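Local atomic coordinates of beta-galactosidase (Streptococcus pneumoniae, PDB entry 4CU9), a protein that carries, in this fragment of the enzyme, a carbohydrate-binding module with a galactose-binding-like fold and a bound calcium ion, and probably recognises galactose-containing sugars. Residues K97-R102 / W132-Y137. Residues are numbered along the deposited sequence; the frame is centred on the assembly and turned at random.
Sequences KLVLER and WEAVPY
Arg102 and Glu133 face each other as an antiparallel hydrogen-bonded pair: Arg102 N gives its hydrogen to Glu133 O at 2.9 Å, and Glu133 N returns a nearly straight bond to Arg102 O (171° at the hydrogen). Val135 N continues the pattern by bonding to Leu100 O. Beyond this point the strands splay, and the missing partners are replaced. Water 1 accepts from Leu100 N and donates to Val135 O at 2.7 Å, bridging the widening gap. Farther along, the phenol of Tyr137 takes over, its OH donating to Leu98 O at 2.9 Å from above the carbonyl plane. Its CG lies between backbone N and carbonyl carbon (chi1 69°), and from there the ring extends back toward strand 97-102; a tyrosine suits the place because its ring also packs CD2 against Leu100 CB.

These strands, 97-103 and 132-139, are neighbours in the beta-sandwich of a galactose-binding-like module, with strand 160-166 on the other edge of 97-103 and strand 149-158 beside 132-139. Branched residues fill the interior: Leu100 CD2 meets Val135 CG1 at 3.7 Å, and both side chains touch Phe153.

On the other face of the sheet, the buried carboxylate of Glu101 lies nearly parallel to the indole plane of Trp132, Glu101 OE1 approaching Trp132 CB. Its two oxygens form salt bridges to Arg162 and Arg164, which should offset the cost of burying the acid, while Trp132 NE1 donates to Phe126 O. Back on the face of Leu100 and Val135, Arg102 combines two roles: its extended aliphatic chain crosses Val135, Arg102 CG 3.9 Å from Val135 CG2, whereas NE reaches water 2, which donates to Ala134 O. Glu133 runs alongside it with CB above one face of the guanidinium, toward its rim; Glu133 OE2 stays 4.6 Å from Arg102 NH2, beyond salt-bridge range, where the opposite charges probably attract only weakly.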
loop_
_atom_site.group_PDB
_atom_site.type_symbol
_atom_site.label_atom_id
_atom_site.label_comp_id
_atom_site.label_asym_id
_atom_site.label_seq_id
_atom_site.Cartn_x
_atom_site.Cartn_y
_atom_site.Cartn_z
ATOM N N LYS A 97 -4.791 7.621 -10.008
ATOM C CA LYS A 97 -4.751 6.313 -10.694
ATOM C C LYS A 97 -4.366 5.261 -9.666
ATOM O O LYS A 97 -3.564 5.551 -8.764
ATOM C CB LYS A 97 -3.705 6.333 -11.772
ATOM C CG LYS A 97 -3.605 5.075 -12.597
ATOM C CD LYS A 97 -2.270 5.005 -13.340
ATOM C CE LYS A 97 -2.018 3.609 -13.881
ATOM N NZ LYS A 97 -3.267 3.146 -14.612
ATOM N N LEU A 98 -4.917 4.063 -9.814
ATOM C CA LEU A 98 -4.893 2.996 -8.789
ATOM C C LEU A 98 -4.831 1.677 -9.565
ATOM O O LEU A 98 -5.765 1.363 -10.323
ATOM C CB LEU A 98 -6.219 3.104 -7.956
ATOM C CG LEU A 98 -6.506 2.199 -6.779
ATOM C CD1 LEU A 98 -5.534 2.414 -5.620
ATOM C CD2 LEU A 98 -7.911 2.355 -6.247
ATOM N N VAL A 99 -3.735 0.930 -9.447
ATOM C CA VAL A 99 -3.609 -0.403 -10.069
ATOM C C VAL A 99 -3.390 -1.427 -8.967
ATOM O O VAL A 99 -2.494 -1.236 -8.077
ATOM C CB VAL A 99 -2.407 -0.486 -11.034
ATOM C CG1 VAL A 99 -2.255 -1.884 -11.594
ATOM C CG2 VAL A 99 -2.545 0.559 -12.134
ATOM N N LEU A 100 -4.190 -2.483 -8.977
ATOM C CA LEU A 100 -3.993 -3.600 -8.040
ATOM C C LEU A 100 -2.996 -4.580 -8.630
ATOM O O LEU A 100 -3.147 -5.031 -9.756
ATOM C CB LEU A 100 -5.312 -4.332 -7.755
ATOM C CG LEU A 100 -5.288 -5.543 -6.809
ATOM C CD1 LEU A 100 -4.842 -5.142 -5.408
ATOM C CD2 LEU A 100 -6.671 -6.172 -6.736
ATOM N N GLU A 101 -2.039 -5.014 -7.829
ATOM C CA GLU A 101 -1.072 -5.991 -8.256
ATOM C C GLU A 101 -0.791 -7.064 -7.235
ATOM O O GLU A 101 -0.793 -6.845 -6.014
ATOM C CB GLU A 101 0.256 -5.317 -8.630
ATOM C CG GLU A 101 0.128 -4.333 -9.770
ATOM C CD GLU A 101 1.407 -3.585 -10.101
ATOM O OE1 GLU A 101 2.171 -3.254 -9.166
ATOM O OE2 GLU A 101 1.632 -3.336 -11.318
ATOM N N ARG A 102 -0.508 -8.253 -7.758
ATOM C CA ARG A 102 -0.116 -9.384 -6.930
ATOM C C ARG A 102 1.352 -9.704 -7.165
ATOM O O ARG A 102 1.850 -9.580 -8.274
ATOM C CB ARG A 102 -0.996 -10.609 -7.225
ATOM C CG ARG A 102 -0.881 -11.147 -8.637
ATOM C CD ARG A 102 -1.883 -12.279 -8.862
ATOM N NE ARG A 102 -1.919 -12.753 -10.247
ATOM C CZ ARG A 102 -1.191 -13.753 -10.731
ATOM N NH1 ARG A 102 -0.340 -14.402 -9.965
ATOM N NH2 ARG A 102 -1.332 -14.114 -11.998
ATOM N N TRP A 132 5.530 -7.941 -10.349
ATOM C CA TRP A 132 4.180 -7.567 -9.937
ATOM C C TRP A 132 3.280 -7.728 -11.178
ATOM O O TRP A 132 3.622 -7.237 -12.265
ATOM C CB TRP A 132 4.137 -6.141 -9.422
ATOM C CG TRP A 132 4.950 -5.953 -8.152
ATOM C CD1 TRP A 132 6.204 -5.480 -8.068
ATOM C CD2 TRP A 132 4.545 -6.248 -6.824
ATOM N NE1 TRP A 132 6.636 -5.433 -6.757
ATOM C CE2 TRP A 132 5.638 -5.933 -5.967
ATOM C CE3 TRP A 132 3.372 -6.752 -6.258
ATOM C CZ2 TRP A 132 5.559 -6.088 -4.608
ATOM C CZ3 TRP A 132 3.313 -6.916 -4.919
ATOM C CH2 TRP A 132 4.382 -6.595 -4.099
ATOM N N GLU A 133 2.149 -8.378 -10.971
ATOM C CA GLU A 133 1.148 -8.615 -12.032
ATOM C C GLU A 133 -0.164 -7.902 -11.690
ATOM O O GLU A 133 -0.729 -8.097 -10.602
ATOM C CB GLU A 133 0.944 -10.127 -12.182
ATOM C CG GLU A 133 -0.140 -10.558 -13.165
ATOM C CD GLU A 133 0.293 -10.577 -14.601
ATOM O OE1 GLU A 133 1.346 -9.973 -14.940
ATOM O OE2 GLU A 133 -0.436 -11.210 -15.410
ATOM N N ALA A 134 -0.663 -7.118 -12.653
ATOM C CA ALA A 134 -1.917 -6.395 -12.513
ATOM C C ALA A 134 -3.118 -7.321 -12.335
ATOM O O ALA A 134 -3.220 -8.393 -12.977
ATOM C CB ALA A 134 -2.161 -5.464 -13.708
ATOM N N VAL A 135 -4.031 -6.889 -11.479
ATOM C CA VAL A 135 -5.246 -7.654 -11.178
ATOM C C VAL A 135 -6.446 -6.745 -11.497
ATOM O O VAL A 135 -6.589 -5.681 -10.897
ATOM C CB VAL A 135 -5.231 -8.158 -9.718
ATOM C CG1 VAL A 135 -6.554 -8.795 -9.315
ATOM C CG2 VAL A 135 -4.084 -9.145 -9.491
ATOM N N PRO A 136 -7.301 -7.136 -12.480
ATOM C CA PRO A 136 -8.461 -6.279 -12.726
ATOM C C PRO A 136 -9.409 -6.305 -11.529
ATOM O O PRO A 136 -9.541 -7.323 -10.860
ATOM C CB PRO A 136 -9.123 -6.908 -13.991
ATOM C CG PRO A 136 -8.125 -7.843 -14.551
ATOM C CD PRO A 136 -7.284 -8.304 -13.393
ATOM N N TYR A 137 -10.062 -5.190 -11.232
ATOM C CA TYR A 137 -10.873 -5.105 -10.021
ATOM C C TYR A 137 -12.110 -4.223 -10.272
ATOM O O TYR A 137 -12.171 -3.476 -11.282
ATOM C CB TYR A 137 -9.986 -4.573 -8.841
ATOM C CG TYR A 137 -9.583 -3.133 -8.978
ATOM C CD1 TYR A 137 -10.394 -2.127 -8.519
ATOM C CD2 TYR A 137 -8.411 -2.774 -9.624
ATOM C CE1 TYR A 137 -10.049 -0.798 -8.662
ATOM C CE2 TYR A 137 -8.055 -1.453 -9.790
ATOM C CZ TYR A 137 -8.879 -0.470 -9.308
ATOM O OH TYR A 137 -8.525 0.841 -9.466
HETATM O O HOH W 1 -5.510 -3.232 -11.391
HETATM O O HOH W 2 -3.602 -11.371 -12.208
#